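Local coordinates for protein Pro-metalloprotease PrtV (Vibrio cholerae, PDB 4L9D) that is a secreted metalloprotease that probably degrades host extracellular matrix proteins, represented here by its first PKD domain, a calcium-binding module that regulates interdomain flexibility, at residues W39-G42 with N43-S47. Numbering follows the deposited sequence.
Sequences WDFG and NGQTS
The F41 ring lies along the returning chain: Q45 CB sits at its edge, near the ring plane, 3.7 Å from CD2, while S47 CB approaches CZ obliquely at 3.7 Å. The Q45 amide plane stands 79° to this ring. With CG anti to its own carbonyl carbon (chi1 -55°), F41 reaches over toward S47, and W54, from outside the hairpin, stacks on the ring. The W39 indole meets S47 O at its edge, in plane; its far end leads away into the interior, against F12, V64 and L66, and NE1 hydrogen-bonds to A50 O. These residues belong to a short antiparallel hairpin at the margin of the four-stranded sheet of the PKD domain, a beta sandwich, where strand 46-47 lies outermost beside strand 34-40. W39 and S47 form a hydrogen-bonded pair, W39 N reaching S47 O at 2.8 Å and S47 N returning to W39 O; D40 and T46 follow as a non-hydrogen-bonded pair. F41 N to Q45 O (3.0 Å, 174°) then closes the base of the turn. Inside it, N43 OD1 accepts from Q45 N at 2.9 Å, an Asx turn in which the donor stands above the carbonyl plane. N43 ND2 donates to Q45 OE1, which lies nearly in the N43 amide plane, although ND2 itself stands above the Q45 carbonyl plane; both ends of the N43 amide are thus held by one residue, which should set its rotation. A water donates to D40 OD1 and Q45 O and accepts from G44 N at 2.8 Å, tying the turn's backbone to the D40 carboxylate.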
ATOM      1  N   TRP A  39       0.537  -3.410  -4.340  1.00  3.15           N
ATOM      2  CA  TRP A  39      -0.482  -2.620  -3.645  1.00  3.66           C
ATOM      3  C   TRP A  39      -1.843  -3.052  -4.143  1.00  3.52           C
ATOM      4  O   TRP A  39      -2.050  -3.341  -5.337  1.00  3.95           O
ATOM      5  CB  TRP A  39      -0.331  -1.106  -4.009  1.00  4.11           C
ATOM      6  CG  TRP A  39       0.827  -0.418  -3.433  1.00  3.92           C
ATOM      7  CD1 TRP A  39       2.101  -0.355  -3.967  1.00  3.75           C
ATOM      8  CD2 TRP A  39       0.858   0.325  -2.219  1.00  3.90           C
ATOM      9  NE1 TRP A  39       2.913   0.408  -3.163  1.00  3.83           N
ATOM     10  CE2 TRP A  39       2.175   0.843  -2.078  1.00  4.00           C
ATOM     11  CE3 TRP A  39      -0.079   0.635  -1.247  1.00  4.24           C
ATOM     12  CZ2 TRP A  39       2.528   1.704  -1.020  1.00  4.75           C
ATOM     13  CZ3 TRP A  39       0.289   1.437  -0.198  1.00  4.66           C
ATOM     14  CH2 TRP A  39       1.574   1.968  -0.074  1.00  4.86           C
ATOM     15  N   ASP A  40      -2.792  -3.010  -3.218  1.00  3.92           N
ATOM     16  CA  ASP A  40      -4.154  -3.496  -3.441  1.00  3.61           C
ATOM     17  C   ASP A  40      -5.040  -2.486  -2.737  1.00  3.54           C
ATOM     18  O   ASP A  40      -5.028  -2.372  -1.511  1.00  4.02           O
ATOM     19  CB  ASP A  40      -4.193  -4.905  -2.886  1.00  4.35           C
ATOM     20  CG  ASP A  40      -5.529  -5.524  -2.635  1.00  4.17           C
ATOM     21  OD1 ASP A  40      -6.584  -4.862  -2.779  1.00  4.45           O
ATOM     22  OD2 ASP A  40      -5.537  -6.741  -2.248  1.00  5.87           O
ATOM     23  N   PHE A  41      -5.791  -1.675  -3.501  1.00  3.31           N
ATOM     24  CA  PHE A  41      -6.437  -0.525  -2.949  1.00  3.49           C
ATOM     25  C   PHE A  41      -7.814  -0.785  -2.345  1.00  3.60           C
ATOM     26  O   PHE A  41      -8.488   0.134  -1.888  1.00  4.23           O
ATOM     27  CB  PHE A  41      -6.495   0.591  -4.010  1.00  3.86           C
ATOM     28  CG  PHE A  41      -5.115   0.957  -4.594  1.00  3.67           C
ATOM     29  CD1 PHE A  41      -4.015   1.103  -3.815  1.00  4.10           C
ATOM     30  CD2 PHE A  41      -5.017   1.174  -5.955  1.00  4.80           C
ATOM     31  CE1 PHE A  41      -2.799   1.478  -4.368  1.00  4.32           C
ATOM     32  CE2 PHE A  41      -3.777   1.510  -6.528  1.00  5.49           C
ATOM     33  CZ  PHE A  41      -2.698   1.694  -5.708  1.00  4.88           C
ATOM     34  N   GLY A  42      -8.241  -2.041  -2.333  1.00  3.34           N
ATOM     35  CA  GLY A  42      -9.509  -2.387  -1.670  1.00  3.61           C
ATOM     36  C   GLY A  42     -10.720  -2.073  -2.512  1.00  3.22           C
ATOM     37  O   GLY A  42     -11.824  -1.973  -1.984  1.00  3.76           O
ATOM     38  N   ASN A  43     -10.535  -1.932  -3.828  1.00  3.91           N
ATOM     39  CA  ASN A  43     -11.581  -1.537  -4.765  1.00  3.59           C
ATOM     40  C   ASN A  43     -11.460  -2.283  -6.102  1.00  3.63           C
ATOM     41  O   ASN A  43     -12.133  -1.869  -7.060  1.00  4.41           O
ATOM     42  CB  ASN A  43     -11.531  -0.032  -5.007  1.00  3.88           C
ATOM     43  CG  ASN A  43     -10.287   0.375  -5.746  1.00  3.68           C
ATOM     44  OD1 ASN A  43      -9.273  -0.355  -5.743  1.00  4.02           O
ATOM     45  ND2 ASN A  43     -10.312   1.555  -6.365  1.00  4.35           N
ATOM     46  N   GLY A  44     -10.606  -3.273  -6.155  1.00  3.89           N
ATOM     47  CA  GLY A  44     -10.339  -4.013  -7.396  1.00  4.42           C
ATOM     48  C   GLY A  44      -9.096  -3.558  -8.147  1.00  4.06           C
ATOM     49  O   GLY A  44      -8.639  -4.204  -9.071  1.00  5.30           O
ATOM     50  N   GLN A  45      -8.539  -2.383  -7.744  1.00  3.76           N
ATOM     51  CA  GLN A  45      -7.339  -1.843  -8.378  1.00  3.81           C
ATOM     52  C   GLN A  45      -6.110  -2.303  -7.638  1.00  3.61           C
ATOM     53  O   GLN A  45      -6.106  -2.516  -6.391  1.00  4.26           O
ATOM     54  CB  GLN A  45      -7.343  -0.347  -8.425  1.00  3.88           C
ATOM     55  CG  GLN A  45      -8.476   0.185  -9.304  1.00  4.69           C
ATOM     56  CD  GLN A  45      -8.585   1.702  -9.328  1.00  3.59           C
ATOM     57  OE1 GLN A  45      -8.293   2.400  -8.339  1.00  4.27           O
ATOM     58  NE2 GLN A  45      -9.016   2.254 -10.467  1.00  4.90           N
ATOM     59  N   THR A  46      -4.988  -2.433  -8.383  1.00  4.26           N
ATOM     60  CA  THR A  46      -3.673  -2.792  -7.843  1.00  3.95           C
ATOM     61  C   THR A  46      -2.587  -1.915  -8.482  1.00  3.99           C
ATOM     62  O   THR A  46      -2.831  -1.262  -9.513  1.00  5.02           O
ATOM     63  CB  THR A  46      -3.382  -4.296  -8.087  1.00  5.60           C
ATOM     64  OG1 THR A  46      -3.294  -4.516  -9.468  1.00  6.90           O
ATOM     65  CG2 THR A  46      -4.392  -5.199  -7.455  1.00  6.95           C
ATOM     66  N   SER A  47      -1.413  -1.991  -7.905  1.00  3.75           N
ATOM     67  CA  SER A  47      -0.242  -1.310  -8.482  1.00  3.77           C
ATOM     68  C   SER A  47       1.014  -2.057  -8.061  1.00  3.52           C
ATOM     69  O   SER A  47       1.076  -2.665  -6.971  1.00  4.68           O
ATOM     70  CB  SER A  47      -0.154   0.129  -7.944  1.00  4.49           C
ATOM     71  OG  SER A  47       0.989   0.806  -8.464  1.00  4.93           O
TER
HETATM   72  O   HOH W   1      -8.155  -3.991  -4.956  1.00  5.63           O